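Local coordinates for capsid polyprotein VP90 (Turkey astrovirus 2, PDB 3TS3) that forms, through this projection domain, the dimeric spike of the avian astrovirus capsid, part of a polyprotein that probably self-assembles into the icosahedral immature capsid, at residues G86-Q91 with G97-M102. Sequence-based numbering, arbitrary orientation.
Sequences GVLFGQ and GVMQTM
Leu-88 and the pair Met-99 and Gln-100 form a classic beta bulge in the antiparallel hairpin of strands 87-90 and 98-101 of the capsid spike domain. The extra residue brings two amides to one acceptor: Met-99 N donates to Leu-88 O at 2.9 Å, nearly in line with the carbonyl (C=O...N 172°), while Gln-100 N makes a weak, longer bond to that oxygen. Leu-88 N is satisfied in return by Gln-100 O at 2.9 Å. Toward the turn, Gly-90 N donates to Gly-97 O, and a water bridges the strand ends, accepting from Gly-97 N at 2.8 Å and donating to Gly-90 O. Glycine suits position 97, whose phi is positive (60°). At the other end Met-102 N makes a weak bond to Gly-86 O (3.3 Å), and Met-102 CG packs 3.5 Å from the same oxygen, against a residue without a side chain. Beyond the hairpin, Tyr-19 OH bonds Met-99 O; Gln-100 OE1 meets the hydroxyls of Thr-14 and Thr-104, and its NE2 donates to Phe-17 O. Val-87 and Phe-89 extend the sheet through backbone bonds to strand 34-37. They share one face with Val-98, and all three side chains pack against the second subunit; Leu-88 lies on the opposite face, its CB 3.9 Å from Met-99 CE. With its CG2 anti to the carbonyl carbon, Val-98 sets this methyl over the Phe-89 ring in a CH-pi contact, 3.8 Å from the centroid.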
loop_
_atom_site.group_PDB
_atom_site.type_symbol
_atom_site.label_atom_id
_atom_site.label_comp_id
_atom_site.label_asym_id
_atom_site.label_seq_id
_atom_site.Cartn_x
_atom_site.Cartn_y
_atom_site.Cartn_z
ATOM N N GLY C 86 7.889 4.114 5.324
ATOM C CA GLY C 86 7.234 2.870 5.668
ATOM C C GLY C 86 6.305 2.898 6.866
ATOM O O GLY C 86 6.566 3.546 7.862
ATOM N N VAL C 87 5.201 2.173 6.744
ATOM C CA VAL C 87 4.249 2.030 7.836
ATOM C C VAL C 87 3.746 0.596 7.854
ATOM O O VAL C 87 3.828 -0.092 6.849
ATOM C CB VAL C 87 3.036 2.978 7.691
ATOM C CG1 VAL C 87 3.476 4.433 7.719
ATOM C CG2 VAL C 87 2.250 2.662 6.426
ATOM N N LEU C 88 3.237 0.151 8.995
ATOM C CA LEU C 88 2.598 -1.154 9.051
ATOM C C LEU C 88 1.112 -0.994 9.299
ATOM O O LEU C 88 0.718 -0.311 10.230
ATOM C CB LEU C 88 3.171 -2.028 10.169
ATOM C CG LEU C 88 4.633 -2.469 10.148
ATOM C CD1 LEU C 88 4.864 -3.533 11.224
ATOM C CD2 LEU C 88 5.030 -3.001 8.771
ATOM N N PHE C 89 0.313 -1.632 8.450
ATOM C CA PHE C 89 -1.123 -1.737 8.657
ATOM C C PHE C 89 -1.354 -3.031 9.413
ATOM O O PHE C 89 -0.689 -4.018 9.168
ATOM C CB PHE C 89 -1.896 -1.849 7.339
ATOM C CG PHE C 89 -2.102 -0.545 6.614
ATOM C CD1 PHE C 89 -1.132 -0.053 5.777
ATOM C CD2 PHE C 89 -3.284 0.154 6.738
ATOM C CE1 PHE C 89 -1.319 1.117 5.095
ATOM C CE2 PHE C 89 -3.479 1.335 6.065
ATOM C CZ PHE C 89 -2.502 1.814 5.233
ATOM N N GLY C 90 -2.309 -3.007 10.325
ATOM C CA GLY C 90 -2.704 -4.185 11.069
ATOM C C GLY C 90 -3.610 -5.124 10.299
ATOM O O GLY C 90 -4.234 -4.737 9.329
ATOM N N GLN C 91 -3.730 -6.342 10.809
ATOM C CA GLN C 91 -4.532 -7.391 10.211
ATOM C C GLN C 91 -5.925 -6.803 10.020
ATOM O O GLN C 91 -6.415 -6.110 10.882
ATOM C CB GLN C 91 -4.589 -8.541 11.225
ATOM C CG GLN C 91 -5.338 -9.785 10.781
ATOM C CD GLN C 91 -5.491 -10.792 11.903
ATOM O OE1 GLN C 91 -5.474 -10.436 13.071
ATOM N NE2 GLN C 91 -5.646 -12.050 11.541
ATOM N N GLY C 97 -5.785 -0.120 11.161
ATOM C CA GLY C 97 -5.096 0.617 10.119
ATOM C C GLY C 97 -3.613 0.762 10.404
ATOM O O GLY C 97 -2.980 -0.191 10.822
ATOM N N VAL C 98 -3.066 1.959 10.225
ATOM C CA VAL C 98 -1.640 2.139 10.447
ATOM C C VAL C 98 -1.366 2.128 11.945
ATOM O O VAL C 98 -1.870 2.953 12.678
ATOM C CB VAL C 98 -1.152 3.469 9.850
ATOM C CG1 VAL C 98 0.258 3.802 10.339
ATOM C CG2 VAL C 98 -1.223 3.430 8.318
ATOM N N MET C 99 -0.592 1.149 12.388
ATOM C CA MET C 99 -0.440 1.007 13.808
ATOM C C MET C 99 1.030 1.003 14.170
ATOM O O MET C 99 1.316 1.122 15.351
ATOM C CB MET C 99 -1.208 -0.208 14.383
ATOM C CG MET C 99 -0.944 -1.554 13.700
ATOM S SD MET C 99 0.486 -2.394 14.415
ATOM C CE MET C 99 1.019 -3.445 13.066
ATOM N N GLN C 100 1.906 1.091 13.177
ATOM C CA GLN C 100 3.311 1.425 13.398
ATOM C C GLN C 100 3.839 2.261 12.263
ATOM O O GLN C 100 3.404 2.138 11.140
ATOM C CB GLN C 100 4.230 0.193 13.481
ATOM C CG GLN C 100 3.804 -0.902 14.417
ATOM C CD GLN C 100 4.185 -0.654 15.861
ATOM O OE1 GLN C 100 4.806 0.347 16.205
ATOM N NE2 GLN C 100 3.815 -1.586 16.714
ATOM N N THR C 101 4.808 3.105 12.583
ATOM C CA THR C 101 5.660 3.720 11.593
ATOM C C THR C 101 6.963 2.951 11.729
ATOM O O THR C 101 7.124 2.166 12.642
ATOM C CB THR C 101 5.931 5.190 11.848
ATOM O OG1 THR C 101 6.538 5.345 13.127
ATOM C CG2 THR C 101 4.646 5.988 11.804
ATOM N N MET C 102 7.896 3.168 10.822
ATOM C CA MET C 102 9.183 2.506 10.950
ATOM C C MET C 102 9.858 2.981 12.235
ATOM O O MET C 102 10.549 2.230 12.892
ATOM C CB MET C 102 10.066 2.728 9.722
ATOM C CG MET C 102 9.591 1.992 8.451
ATOM S SD MET C 102 9.353 0.193 8.631
ATOM C CE MET C 102 7.570 0.138 8.903
HETATM O O HOH W 1 -6.293 -2.716 10.102
#